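Local structure of BauA (Acinetobacter baumannii, 6HCP) at residues A[105-110]-A[562-567]; A[90-95]-A[606-611]. The protein probably imports ferric preacinetobactin, an iron-loaded siderophore, across the outer membrane as a TonB-dependent receptor. All blocks are in the same frame, centred on the assembly; numbering follows the deposited sequence.

Contact 1 (A[105-110]-A[562-567]); sequences YIRGYA and GIEWSF. With C8E ((hydroxyethyloxy)tri(ethyloxy)octane), chain B.
Arg107 and Glu564 meet side-on, the edge of the guanidinium that carries NE and NH2 laid against both carboxylate oxygens. Arg107 NE donates to Glu564 OE1 at 3.0 Å with an N-H...O angle of 155°, and that oxygen lies close to the guanidinium plane. The second bond, Arg107 NH2 to Glu564 OE2 at 2.8 Å, is more bent; it uses the syn lone pair of OE2. The two flat groups are not coplanar but turned 50° apart, and the side chains cross at about a right angle. Arg107 is the first of the two central residues of a type I' turn from Ile106 to Tyr109, closed by Tyr109 N to Ile106 O at 3.0 Å; from there its side chain runs extended from CG to NE, carrying the guanidinium to the strand of Glu564. Further bonds fix both ends of this buried pair: Glu514 forms a second salt bridge with Arg107 NH2, while Ser529 bonds to Glu564 OE2. Such a network probably keeps both groups charged. Next to Glu564, Ile563 CG1 lies 3.8 Å from C2 of the C8E detergent of chain B, consistent with a lipid-facing position. A hairpin turn of the plug thus reaches an inward-pointing strand residue by a two-pronged salt bridge, the plug-in-barrel architecture of TonB-dependent receptors.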
loop_
_atom_site.group_PDB
_atom_site.type_symbol
_atom_site.label_atom_id
_atom_site.label_comp_id
_atom_site.label_asym_id
_atom_site.label_seq_id
_atom_site.Cartn_x
_atom_site.Cartn_y
_atom_site.Cartn_z
ATOM N N TYR A 105 -5.247 28.845 5.382
ATOM C CA TYR A 105 -4.693 30.148 5.134
ATOM C C TYR A 105 -4.845 30.463 3.644
ATOM O O TYR A 105 -4.704 29.570 2.798
ATOM C CB TYR A 105 -3.210 30.180 5.503
ATOM C CG TYR A 105 -2.899 29.943 6.955
ATOM C CD1 TYR A 105 -2.899 28.665 7.485
ATOM C CD2 TYR A 105 -2.413 30.970 7.745
ATOM C CE1 TYR A 105 -2.573 28.431 8.809
ATOM C CE2 TYR A 105 -2.160 30.774 9.094
ATOM C CZ TYR A 105 -2.179 29.495 9.612
ATOM O OH TYR A 105 -1.867 29.306 10.918
ATOM N N ILE A 106 -5.060 31.742 3.331
ATOM C CA ILE A 106 -5.050 32.249 1.967
ATOM C C ILE A 106 -4.038 33.404 1.911
ATOM O O ILE A 106 -4.067 34.291 2.768
ATOM C CB ILE A 106 -6.470 32.688 1.535
ATOM C CG1 ILE A 106 -7.499 31.564 1.732
ATOM C CG2 ILE A 106 -6.447 33.182 0.103
ATOM C CD1 ILE A 106 -8.926 31.948 1.435
ATOM N N ARG A 107 -3.112 33.344 0.944
ATOM C CA ARG A 107 -2.028 34.311 0.813
ATOM C C ARG A 107 -1.298 34.475 2.153
ATOM O O ARG A 107 -0.803 35.565 2.485
ATOM C CB ARG A 107 -2.560 35.649 0.297
ATOM C CG ARG A 107 -2.901 35.600 -1.182
ATOM C CD ARG A 107 -3.111 36.962 -1.818
ATOM N NE ARG A 107 -3.253 36.821 -3.252
ATOM C CZ ARG A 107 -3.583 37.795 -4.090
ATOM N NH1 ARG A 107 -4.034 38.956 -3.627
ATOM N NH2 ARG A 107 -3.581 37.540 -5.387
ATOM N N GLY A 108 -1.199 33.369 2.898
ATOM C CA GLY A 108 -0.383 33.290 4.087
ATOM C C GLY A 108 -1.015 33.906 5.321
ATOM O O GLY A 108 -0.340 34.026 6.352
ATOM N N TYR A 109 -2.299 34.264 5.251
ATOM C CA TYR A 109 -3.045 34.748 6.397
ATOM C C TYR A 109 -4.250 33.841 6.666
ATOM O O TYR A 109 -4.885 33.360 5.735
ATOM C CB TYR A 109 -3.573 36.163 6.153
ATOM C CG TYR A 109 -2.517 37.233 6.217
ATOM C CD1 TYR A 109 -1.853 37.517 7.392
ATOM C CD2 TYR A 109 -2.163 37.932 5.077
ATOM C CE1 TYR A 109 -0.893 38.509 7.450
ATOM C CE2 TYR A 109 -1.171 38.895 5.108
ATOM C CZ TYR A 109 -0.567 39.211 6.308
ATOM O OH TYR A 109 0.347 40.222 6.365
ATOM N N ALA A 110 -4.611 33.715 7.939
ATOM C CA ALA A 110 -5.769 32.920 8.328
ATOM C C ALA A 110 -7.001 33.421 7.571
ATOM O O ALA A 110 -7.184 34.620 7.358
ATOM C CB ALA A 110 -5.972 32.984 9.824
ATOM N N GLY A 562 4.202 37.980 -1.953
ATOM C CA GLY A 562 4.051 36.728 -2.636
ATOM C C GLY A 562 4.005 36.878 -4.142
ATOM O O GLY A 562 3.640 37.930 -4.680
ATOM N N ILE A 563 4.315 35.769 -4.812
ATOM C CA ILE A 563 4.152 35.605 -6.235
ATOM C C ILE A 563 3.440 34.268 -6.471
ATOM O O ILE A 563 3.787 33.259 -5.856
ATOM C CB ILE A 563 5.521 35.640 -6.937
ATOM C CG1 ILE A 563 6.229 36.986 -6.772
ATOM C CG2 ILE A 563 5.378 35.259 -8.402
ATOM C CD1 ILE A 563 7.702 36.921 -7.090
ATOM N N GLU A 564 2.441 34.286 -7.356
ATOM C CA GLU A 564 1.546 33.150 -7.627
ATOM C C GLU A 564 1.492 32.910 -9.145
ATOM O O GLU A 564 1.188 33.835 -9.885
ATOM C CB GLU A 564 0.128 33.461 -7.134
ATOM C CG GLU A 564 0.026 34.061 -5.733
ATOM C CD GLU A 564 -1.266 34.829 -5.466
ATOM O OE1 GLU A 564 -2.006 34.468 -4.534
ATOM O OE2 GLU A 564 -1.539 35.782 -6.206
ATOM N N TRP A 565 1.756 31.672 -9.594
ATOM C CA TRP A 565 1.440 31.248 -10.942
ATOM C C TRP A 565 0.484 30.067 -10.856
ATOM O O TRP A 565 0.815 29.075 -10.226
ATOM C CB TRP A 565 2.702 30.873 -11.733
ATOM C CG TRP A 565 2.397 30.242 -13.054
ATOM C CD1 TRP A 565 1.408 30.594 -13.931
ATOM C CD2 TRP A 565 3.078 29.128 -13.657
ATOM N NE1 TRP A 565 1.402 29.748 -15.009
ATOM C CE2 TRP A 565 2.432 28.857 -14.881
ATOM C CE3 TRP A 565 4.176 28.342 -13.293
ATOM C CZ2 TRP A 565 2.838 27.823 -15.729
ATOM C CZ3 TRP A 565 4.553 27.298 -14.111
ATOM C CH2 TRP A 565 3.899 27.052 -15.318
ATOM N N SER A 566 -0.738 30.228 -11.374
ATOM C CA SER A 566 -1.684 29.126 -11.352
ATOM C C SER A 566 -2.391 29.000 -12.704
ATOM O O SER A 566 -2.293 29.882 -13.560
ATOM C CB SER A 566 -2.662 29.253 -10.218
ATOM O OG SER A 566 -3.378 30.451 -10.333
ATOM N N PHE A 567 -3.063 27.866 -12.898
ATOM C CA PHE A 567 -3.666 27.549 -14.192
ATOM C C PHE A 567 -4.789 26.550 -13.975
ATOM O O PHE A 567 -4.832 25.840 -12.955
ATOM C CB PHE A 567 -2.606 27.021 -15.165
ATOM C CG PHE A 567 -1.624 26.056 -14.553
ATOM C CD1 PHE A 567 -1.983 24.741 -14.325
ATOM C CD2 PHE A 567 -0.395 26.493 -14.087
ATOM C CE1 PHE A 567 -1.117 23.879 -13.677
ATOM C CE2 PHE A 567 0.474 25.620 -13.453
ATOM C CZ PHE A 567 0.097 24.323 -13.225
HETATM C C1 C8E B . 8.776 37.821 -3.508
HETATM C C2 C8E B . 7.475 38.594 -3.604
HETATM C C3 C8E B . 7.544 39.775 -4.570
HETATM C C4 C8E B . 6.453 40.809 -4.313
HETATM C C5 C8E B . 7.064 42.193 -4.136
HETATM C C6 C8E B . 5.987 43.246 -3.918
HETATM C C7 C8E B . 4.818 43.079 -4.890
HETATM C C8 C8E B . 3.941 44.327 -4.907
HETATM O O9 C8E B . 3.066 44.264 -6.027
HETATM C C10 C8E B . 2.121 45.342 -6.031
HETATM C C11 C8E B . 2.529 46.451 -7.013
HETATM O O12 C8E B . 1.516 47.471 -7.097
HETATM C C13 C8E B . 1.550 48.242 -8.303
HETATM C C14 C8E B . 0.195 48.905 -8.515
HETATM O O15 C8E B . -0.622 48.810 -7.338
HETATM C C16 C8E B . -0.932 50.092 -6.774
HETATM C C17 C8E B . -2.435 50.295 -6.616
HETATM O O18 C8E B . -3.101 50.359 -7.887
HETATM C C19 C8E B . -3.308 51.699 -8.340
HETATM C C20 C8E B . -4.293 51.696 -9.496
HETATM O O21 C8E B . -5.011 50.466 -9.388
#

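Contact 2 (A[90-95]-A[606-611]); sequences SIYTNG and KNQAKL. With C8E ((hydroxyethyloxy)tri(ethyloxy)octane), chain C.
Where the plug's short strand 91-92 faces the inner wall of the barrel, the carbonyl of Ile91 receives two side chains from strand 599-618, Gln608 and Lys610. Lys610 NZ makes the stronger bond, 2.7 Å to Ile91 O, arriving 25° out of the carbonyl plane. Its chain is fully extended beyond CG, which carries NZ from the barrel wall to the plug backbone. Gln608 NE2 adds a weak bond of 3.4 Å to the same Ile91 O. In the transmembrane barrel of this TonB-dependent receptor, Gln608 and Lys610, two apart on one strand, both point inward, while Asn607 and Ala609 face outward: Asn607 CB lies 3.4 Å from O9 of the C8E of chain C. Gln608 NE2 also comes within 3.6 Å of Tyr92 CB, the amide plane turned 75° from the ring. At the far end of that ring, Tyr92 OH bonds to Arg649. The buried ammonium is further held by the plug carbonyls of Ala85 and Asp88, and one water, 3.0 Å from Lys610 NZ, accepts from both that nitrogen and Thr93 N.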
loop_
_atom_site.group_PDB
_atom_site.type_symbol
_atom_site.label_atom_id
_atom_site.label_comp_id
_atom_site.label_asym_id
_atom_site.label_seq_id
_atom_site.Cartn_x
_atom_site.Cartn_y
_atom_site.Cartn_z
ATOM N N SER A 90 -1.868 29.062 -3.316
ATOM C CA SER A 90 -1.991 30.195 -2.409
ATOM C C SER A 90 -2.853 29.842 -1.193
ATOM O O SER A 90 -3.140 30.712 -0.361
ATOM C CB SER A 90 -2.535 31.406 -3.150
ATOM O OG SER A 90 -1.542 31.909 -4.032
ATOM N N ILE A 91 -3.300 28.584 -1.101
ATOM C CA ILE A 91 -4.049 28.158 0.069
ATOM C C ILE A 91 -3.248 27.065 0.790
ATOM O O ILE A 91 -2.653 26.202 0.159
ATOM C CB ILE A 91 -5.458 27.702 -0.349
ATOM C CG1 ILE A 91 -6.183 28.874 -1.031
ATOM C CG2 ILE A 91 -6.217 27.139 0.843
ATOM C CD1 ILE A 91 -7.626 28.679 -1.284
ATOM N N TYR A 92 -3.175 27.174 2.113
ATOM C CA TYR A 92 -2.446 26.198 2.908
ATOM C C TYR A 92 -3.342 25.671 4.024
ATOM O O TYR A 92 -3.983 26.454 4.732
ATOM C CB TYR A 92 -1.188 26.804 3.526
ATOM C CG TYR A 92 -0.444 25.847 4.418
ATOM C CD1 TYR A 92 0.218 24.749 3.884
ATOM C CD2 TYR A 92 -0.497 25.972 5.801
ATOM C CE1 TYR A 92 0.785 23.784 4.703
ATOM C CE2 TYR A 92 0.069 25.022 6.628
ATOM C CZ TYR A 92 0.754 23.948 6.077
ATOM O OH TYR A 92 1.282 23.003 6.899
ATOM N N THR A 93 -3.323 24.348 4.207
ATOM C CA THR A 93 -3.929 23.707 5.371
ATOM C C THR A 93 -2.876 22.826 6.044
ATOM O O THR A 93 -2.027 22.223 5.371
ATOM C CB THR A 93 -5.197 22.907 5.009
ATOM O OG1 THR A 93 -5.735 22.356 6.216
ATOM C CG2 THR A 93 -4.926 21.801 4.015
ATOM N N ASN A 94 -2.992 22.680 7.368
ATOM C CA ASN A 94 -2.176 21.773 8.125
ATOM C C ASN A 94 -2.602 20.315 7.836
ATOM O O ASN A 94 -1.872 19.406 8.153
ATOM C CB ASN A 94 -2.222 22.066 9.621
ATOM C CG ASN A 94 -3.600 21.970 10.215
ATOM O OD1 ASN A 94 -4.508 22.722 9.818
ATOM N ND2 ASN A 94 -3.783 21.004 11.107
ATOM N N GLY A 95 -3.840 20.098 7.369
ATOM C CA GLY A 95 -4.224 18.806 6.767
ATOM C C GLY A 95 -4.531 17.697 7.767
ATOM O O GLY A 95 -4.616 16.536 7.377
ATOM N N LYS A 606 6.927 28.733 2.854
ATOM C CA LYS A 606 7.300 29.780 1.907
ATOM C C LYS A 606 7.110 29.321 0.459
ATOM O O LYS A 606 6.821 30.130 -0.396
ATOM C CB LYS A 606 8.741 30.226 2.137
ATOM C CG LYS A 606 8.909 31.000 3.435
ATOM C CD LYS A 606 10.327 31.459 3.681
ATOM C CE LYS A 606 10.679 32.738 2.972
ATOM N NZ LYS A 606 11.791 33.405 3.688
ATOM N N ASN A 607 7.194 28.018 0.216
ATOM C CA ASN A 607 7.082 27.495 -1.160
ATOM C C ASN A 607 5.952 26.463 -1.205
ATOM O O ASN A 607 5.957 25.546 -0.413
ATOM C CB ASN A 607 8.389 26.860 -1.644
ATOM C CG ASN A 607 9.589 27.792 -1.532
ATOM O OD1 ASN A 607 9.460 28.983 -1.731
ATOM N ND2 ASN A 607 10.781 27.237 -1.461
ATOM N N GLN A 608 5.134 26.517 -2.263
ATOM C CA GLN A 608 4.155 25.471 -2.552
ATOM C C GLN A 608 4.149 25.188 -4.048
ATOM O O GLN A 608 4.252 26.098 -4.874
ATOM C CB GLN A 608 2.740 25.876 -2.149
ATOM C CG GLN A 608 2.534 26.094 -0.665
ATOM C CD GLN A 608 1.055 26.055 -0.342
ATOM O OE1 GLN A 608 0.291 25.357 -0.990
ATOM N NE2 GLN A 608 0.609 26.999 0.456
ATOM N N ALA A 609 3.986 23.909 -4.378
ATOM C CA ALA A 609 3.756 23.467 -5.737
ATOM C C ALA A 609 2.675 22.390 -5.710
ATOM O O ALA A 609 2.763 21.434 -4.921
ATOM C CB ALA A 609 5.027 22.909 -6.321
ATOM N N LYS A 610 1.599 22.632 -6.458
ATOM C CA LYS A 610 0.481 21.723 -6.496
ATOM C C LYS A 610 0.119 21.466 -7.957
ATOM O O LYS A 610 0.073 22.385 -8.751
ATOM C CB LYS A 610 -0.713 22.309 -5.741
ATOM C CG LYS A 610 -0.540 22.388 -4.233
ATOM C CD LYS A 610 -1.675 23.102 -3.512
ATOM C CE LYS A 610 -1.457 23.129 -2.016
ATOM N NZ LYS A 610 -2.491 23.929 -1.324
ATOM N N LEU A 611 -0.246 20.217 -8.257
ATOM C CA LEU A 611 -0.726 19.878 -9.586
ATOM C C LEU A 611 -1.719 18.727 -9.478
ATOM O O LEU A 611 -1.424 17.701 -8.876
ATOM C CB LEU A 611 0.457 19.490 -10.479
ATOM C CG LEU A 611 0.094 19.139 -11.921
ATOM C CD1 LEU A 611 -0.633 20.294 -12.576
ATOM C CD2 LEU A 611 1.341 18.778 -12.715
HETATM C C1 C8E C . 5.979 31.999 -9.847
HETATM C C2 C8E C . 7.006 30.933 -9.567
HETATM C C3 C8E C . 6.983 30.484 -8.109
HETATM C C4 C8E C . 7.994 29.357 -7.898
HETATM C C5 C8E C . 7.905 28.741 -6.507
HETATM C C6 C8E C . 8.480 27.326 -6.481
HETATM C C7 C8E C . 8.113 26.610 -5.186
HETATM C C8 C8E C . 8.239 25.081 -5.280
HETATM O O9 C8E C . 8.623 24.510 -4.035
HETATM C C10 C8E C . 7.956 23.311 -3.616
HETATM C C11 C8E C . 8.439 22.844 -2.252
HETATM O O12 C8E C . 9.458 21.842 -2.304
HETATM C C13 C8E C . 10.685 22.264 -1.638
HETATM C C14 C8E C . 11.006 21.466 -0.353
HETATM O O15 C8E C . 11.660 22.202 0.729
HETATM C C16 C8E C . 11.601 21.514 2.024
HETATM C C17 C8E C . 12.187 22.276 3.255
HETATM O O18 C8E C . 12.255 21.312 4.357
HETATM O O HOH W 1 -2.459 22.809 1.471
#

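Contacts 1 and 2 lie with their centres about 8 Å apart and fasten one small antiparallel plug sheet to two different barrel strands, 549-569 and 599-618, with strand 575-590 between them. Strands 91-92 and 105-106 are neighbours in that sheet, joined by Tyr105 N to Tyr92 O at 2.8 Å. A direct polar bridge runs between the contacts as well: Ser90 OG is 2.6 Å from Glu564 OE1, a probable hydrogen bond tying the start of 90-95 to the acid of contact 1. On the barrel side, Phe567 CE1 packs 3.8 Å from Leu611 CD1. Detergent touches Ile563 and Trp565 on one strand and Asn607 and Ala609 on the other, whereas the plug meets inward residues of both.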